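Local coordinates for methyltransferase 1 (Methanosarcina barkeri, PDB 2I2X), which transfers the methyl group of methanol to the cob(I)amide carried by its corrinoid partner protein MtaC, a step of methanogenesis that uses zinc, at residues M9-K23 and N273-T285. Sequence-based numbering, arbitrary orientation.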
loop_
_atom_site.group_PDB
_atom_site.type_symbol
_atom_site.label_atom_id
_atom_site.label_comp_id
_atom_site.label_asym_id
_atom_site.label_seq_id
_atom_site.Cartn_x
_atom_site.Cartn_y
_atom_site.Cartn_z
ATOM N N MET A 9 9.309 15.334 34.239
ATOM C CA MET A 9 9.415 14.342 33.166
ATOM C C MET A 9 9.362 12.917 33.737
ATOM O O MET A 9 10.049 12.609 34.697
ATOM C CB MET A 9 10.768 14.487 32.443
ATOM C CG MET A 9 11.172 15.863 31.920
ATOM S SD MET A 9 10.145 16.336 30.560
ATOM C CE MET A 9 10.610 15.172 29.263
ATOM N N ALA A 10 8.571 12.044 33.126
ATOM C CA ALA A 10 8.515 10.620 33.466
ATOM C C ALA A 10 9.845 9.909 33.307
ATOM O O ALA A 10 10.147 8.983 34.046
ATOM C CB ALA A 10 7.484 9.929 32.607
ATOM N N TYR A 11 10.631 10.331 32.338
ATOM C CA TYR A 11 11.902 9.723 32.060
ATOM C C TYR A 11 13.012 10.656 32.527
ATOM O O TYR A 11 12.916 11.863 32.347
ATOM C CB TYR A 11 12.050 9.516 30.535
ATOM C CG TYR A 11 11.191 8.436 29.948
ATOM C CD1 TYR A 11 11.620 7.100 29.925
ATOM C CD2 TYR A 11 9.959 8.738 29.388
ATOM C CE1 TYR A 11 10.804 6.085 29.371
ATOM C CE2 TYR A 11 9.134 7.734 28.837
ATOM C CZ TYR A 11 9.570 6.425 28.822
ATOM O OH TYR A 11 8.741 5.465 28.282
ATOM N N ALA A 12 14.096 10.098 33.062
ATOM C CA ALA A 12 15.211 10.918 33.556
ATOM C C ALA A 12 16.012 11.581 32.451
ATOM O O ALA A 12 16.590 12.633 32.674
ATOM C CB ALA A 12 16.137 10.085 34.444
ATOM N N ASN A 13 16.067 10.953 31.269
ATOM C CA ASN A 13 16.759 11.501 30.091
ATOM C C ASN A 13 16.254 10.791 28.826
ATOM O O ASN A 13 15.605 9.738 28.933
ATOM C CB ASN A 13 18.283 11.342 30.245
ATOM C CG ASN A 13 18.712 9.868 30.375
ATOM O OD1 ASN A 13 18.508 9.072 29.457
ATOM N ND2 ASN A 13 19.317 9.512 31.502
ATOM N N ALA A 14 16.580 11.328 27.645
ATOM C CA ALA A 14 16.077 10.800 26.353
ATOM C C ALA A 14 16.478 9.360 26.080
ATOM O O ALA A 14 15.735 8.609 25.465
ATOM C CB ALA A 14 16.505 11.704 25.173
ATOM N N ASP A 15 17.654 8.978 26.557
ATOM C CA ASP A 15 18.204 7.661 26.270
ATOM C C ASP A 15 17.455 6.514 26.931
ATOM O O ASP A 15 17.691 5.349 26.586
ATOM C CB ASP A 15 19.696 7.583 26.608
ATOM C CG ASP A 15 20.312 6.280 26.141
ATOM O OD1 ASP A 15 20.512 6.126 24.925
ATOM O OD2 ASP A 15 20.566 5.394 26.986
ATOM N N GLU A 16 16.553 6.837 27.852
ATOM C CA GLU A 16 15.729 5.831 28.529
ATOM C C GLU A 16 14.521 5.451 27.669
ATOM O O GLU A 16 13.857 4.412 27.911
ATOM C CB GLU A 16 15.195 6.376 29.875
ATOM C CG GLU A 16 16.057 6.106 31.101
ATOM C CD GLU A 16 15.566 6.797 32.403
ATOM O OE1 GLU A 16 14.487 7.464 32.432
ATOM O OE2 GLU A 16 16.298 6.662 33.427
ATOM N N MET A 17 14.198 6.317 26.710
ATOM C CA MET A 17 13.078 6.077 25.813
ATOM C C MET A 17 13.401 5.031 24.717
ATOM O O MET A 17 14.511 4.989 24.144
ATOM C CB MET A 17 12.621 7.382 25.190
ATOM C CG MET A 17 12.127 8.424 26.225
ATOM S SD MET A 17 11.687 9.980 25.435
ATOM C CE MET A 17 10.066 9.509 24.898
ATOM N N THR A 18 12.415 4.190 24.448
ATOM C CA THR A 18 12.545 3.190 23.438
ATOM C C THR A 18 11.158 2.858 22.886
ATOM O O THR A 18 10.130 3.324 23.424
ATOM C CB THR A 18 13.304 1.934 23.965
ATOM O OG1 THR A 18 13.885 1.243 22.863
ATOM C CG2 THR A 18 12.389 0.969 24.728
ATOM N N PHE A 19 11.131 2.057 21.814
ATOM C CA PHE A 19 9.859 1.636 21.245
ATOM C C PHE A 19 9.274 0.386 21.949
ATOM O O PHE A 19 10.024 -0.401 22.543
ATOM C CB PHE A 19 9.977 1.475 19.738
ATOM C CG PHE A 19 11.142 0.595 19.279
ATOM C CD1 PHE A 19 12.139 1.121 18.470
ATOM C CD2 PHE A 19 11.184 -0.758 19.596
ATOM C CE1 PHE A 19 13.200 0.307 18.002
ATOM C CE2 PHE A 19 12.218 -1.561 19.153
ATOM C CZ PHE A 19 13.244 -1.039 18.341
ATOM N N GLY A 20 7.951 0.243 21.932
ATOM C CA GLY A 20 7.274 -0.901 22.544
ATOM C C GLY A 20 7.299 -0.969 24.064
ATOM O O GLY A 20 6.701 -1.879 24.701
ATOM N N VAL A 21 8.019 -0.033 24.669
ATOM C CA VAL A 21 7.893 0.095 26.108
ATOM C C VAL A 21 7.577 1.497 26.589
ATOM O O VAL A 21 8.127 2.503 26.139
ATOM C CB VAL A 21 9.039 -0.669 26.957
ATOM C CG1 VAL A 21 10.090 -1.302 26.090
ATOM C CG2 VAL A 21 9.620 0.184 28.074
ATOM N N SER A 22 6.641 1.548 27.503
ATOM C CA SER A 22 6.447 2.786 28.206
ATOM C C SER A 22 6.413 2.523 29.695
ATOM O O SER A 22 6.154 1.392 30.138
ATOM C CB SER A 22 5.228 3.529 27.684
ATOM O OG SER A 22 4.168 2.630 27.476
ATOM N N LYS A 23 6.732 3.570 30.453
ATOM C CA LYS A 23 6.763 3.492 31.905
ATOM C C LYS A 23 5.422 3.035 32.484
ATOM O O LYS A 23 5.396 2.276 33.438
ATOM C CB LYS A 23 7.177 4.834 32.491
ATOM C CG LYS A 23 7.388 4.794 34.004
ATOM C CD LYS A 23 7.820 6.150 34.582
ATOM C CE LYS A 23 8.449 5.954 35.952
ATOM N NZ LYS A 23 8.313 7.155 36.775
ATOM N N ASN A 273 3.258 13.193 19.644
ATOM C CA ASN A 273 3.214 12.169 20.704
ATOM C C ASN A 273 4.592 11.812 21.250
ATOM O O ASN A 273 4.719 11.370 22.413
ATOM C CB ASN A 273 2.497 10.897 20.253
ATOM C CG ASN A 273 0.997 11.083 20.100
ATOM O OD1 ASN A 273 0.420 12.083 20.554
ATOM N ND2 ASN A 273 0.354 10.131 19.417
ATOM N N ILE A 274 5.629 12.000 20.436
ATOM C CA ILE A 274 6.968 11.701 20.946
ATOM C C ILE A 274 7.301 12.647 22.142
ATOM O O ILE A 274 7.807 12.213 23.200
ATOM C CB ILE A 274 8.053 11.699 19.832
ATOM C CG1 ILE A 274 9.444 11.425 20.406
ATOM C CG2 ILE A 274 8.054 13.038 19.044
ATOM C CD1 ILE A 274 9.646 10.080 20.998
ATOM N N ILE A 275 7.011 13.934 21.973
ATOM C CA ILE A 275 7.156 14.864 23.089
ATOM C C ILE A 275 6.267 14.428 24.256
ATOM O O ILE A 275 6.716 14.414 25.373
ATOM C CB ILE A 275 6.847 16.296 22.658
ATOM C CG1 ILE A 275 7.820 16.730 21.569
ATOM C CG2 ILE A 275 6.973 17.236 23.828
ATOM C CD1 ILE A 275 7.304 17.832 20.697
ATOM N N VAL A 276 5.032 14.029 23.981
ATOM C CA VAL A 276 4.064 13.685 25.023
ATOM C C VAL A 276 4.484 12.469 25.843
ATOM O O VAL A 276 4.305 12.439 27.077
ATOM C CB VAL A 276 2.632 13.499 24.418
ATOM C CG1 VAL A 276 1.656 12.977 25.451
ATOM C CG2 VAL A 276 2.109 14.820 23.837
ATOM N N LYS A 277 5.070 11.484 25.149
ATOM C CA LYS A 277 5.598 10.277 25.762
ATOM C C LYS A 277 6.718 10.621 26.703
ATOM O O LYS A 277 6.738 10.118 27.828
ATOM C CB LYS A 277 6.091 9.270 24.716
ATOM C CG LYS A 277 6.570 7.964 25.349
ATOM C CD LYS A 277 6.719 6.853 24.353
ATOM C CE LYS A 277 7.118 5.512 25.005
ATOM N NZ LYS A 277 7.192 4.470 23.951
ATOM N N ALA A 278 7.659 11.448 26.249
ATOM C CA ALA A 278 8.755 11.915 27.116
ATOM C C ALA A 278 8.257 12.563 28.423
ATOM O O ALA A 278 8.833 12.343 29.484
ATOM C CB ALA A 278 9.675 12.884 26.365
ATOM N N ILE A 279 7.185 13.350 28.357
ATOM C CA ILE A 279 6.639 13.931 29.549
ATOM C C ILE A 279 5.894 12.893 30.393
ATOM O O ILE A 279 6.169 12.744 31.586
ATOM C CB ILE A 279 5.704 15.127 29.210
ATOM C CG1 ILE A 279 6.495 16.263 28.561
ATOM C CG2 ILE A 279 5.006 15.634 30.439
ATOM C CD1 ILE A 279 5.619 17.300 27.921
ATOM N N THR A 280 4.960 12.176 29.769
ATOM C CA THR A 280 3.996 11.357 30.511
ATOM C C THR A 280 4.434 9.927 30.833
ATOM O O THR A 280 3.904 9.315 31.782
ATOM C CB THR A 280 2.659 11.226 29.749
ATOM O OG1 THR A 280 2.890 10.552 28.513
ATOM C CG2 THR A 280 2.032 12.589 29.455
ATOM N N GLY A 281 5.344 9.367 30.032
ATOM C CA GLY A 281 5.717 7.957 30.195
ATOM C C GLY A 281 4.601 7.031 29.762
ATOM O O GLY A 281 4.596 5.843 30.104
ATOM N N MET A 282 3.654 7.584 29.001
ATOM C CA MET A 282 2.501 6.849 28.503
ATOM C C MET A 282 2.740 6.393 27.061
ATOM O O MET A 282 3.529 7.039 26.327
ATOM C CB MET A 282 1.253 7.716 28.568
ATOM C CG MET A 282 0.683 7.783 29.964
ATOM S SD MET A 282 -0.508 9.114 30.147
ATOM C CE MET A 282 -0.975 8.925 31.851
ATOM N N PRO A 283 2.088 5.283 26.656
ATOM C CA PRO A 283 2.306 4.754 25.339
ATOM C C PRO A 283 1.623 5.579 24.247
ATOM O O PRO A 283 0.598 6.231 24.515
ATOM C CB PRO A 283 1.691 3.348 25.431
ATOM C CG PRO A 283 0.580 3.541 26.347
ATOM C CD PRO A 283 1.164 4.427 27.415
ATOM N N MET A 284 2.175 5.516 23.023
ATOM C CA MET A 284 1.672 6.313 21.898
ATOM C C MET A 284 1.713 5.512 20.595
ATOM O O MET A 284 2.659 4.780 20.336
ATOM C CB MET A 284 2.502 7.573 21.716
ATOM C CG MET A 284 2.569 8.479 22.937
ATOM S SD MET A 284 1.021 9.373 23.278
ATOM C CE MET A 284 1.051 9.366 25.078
ATOM N N THR A 285 0.670 5.659 19.780
ATOM C CA THR A 285 0.733 5.216 18.408
ATOM C C THR A 285 1.412 6.260 17.530
ATOM O O THR A 285 1.267 7.468 17.759
ATOM C CB THR A 285 -0.659 4.939 17.888
ATOM O OG1 THR A 285 -1.301 4.058 18.806
ATOM C CG2 THR A 285 -0.603 4.273 16.544
#
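Lys277 NZ is gripped by two backbone carbonyls of 9-23. Lys277 NZ donates to Val21 O at 3.1 Å and to Thr18 O at 3.2 Å. It lies almost in line with the C=O of Thr18 (C=O...N 164°), but stands above the carbonyl plane of Val21. The chain of Lys277 is extended throughout, with CG anti to the backbone N (chi1 -177°), which carries the ammonium into the bend at 18-21. Asp308 adds a salt bridge and Cys306 O a further bond, which probably offsets the charge in this buried place. Tyr11 lies across this lysine. Tyr11 CE2, at the ring edge, lies 3.5 Å from Lys277 O, and one ring face carries Met17 CG. The Met17 chain bends at its end, and Met17 CE lies 3.4 Å from Ala278 N. Met9 CE rests 3.8 Å from Ala278 CB. Where the helix ends, Ala10 N donates to Ile279 O at 2.9 Å. Gly281 follows with positive phi, and Ala10 CB packs on its backbone. Ser22 OG touches the Pro283 ring. The N-terminal segment thus covers one side of helix 273-280, which leads into strand 285-287 of the TIM barrel. Helix 240-259 packs against Ile275, Val276 and Thr280, while helix 372-383 touches Met9 and Ile274.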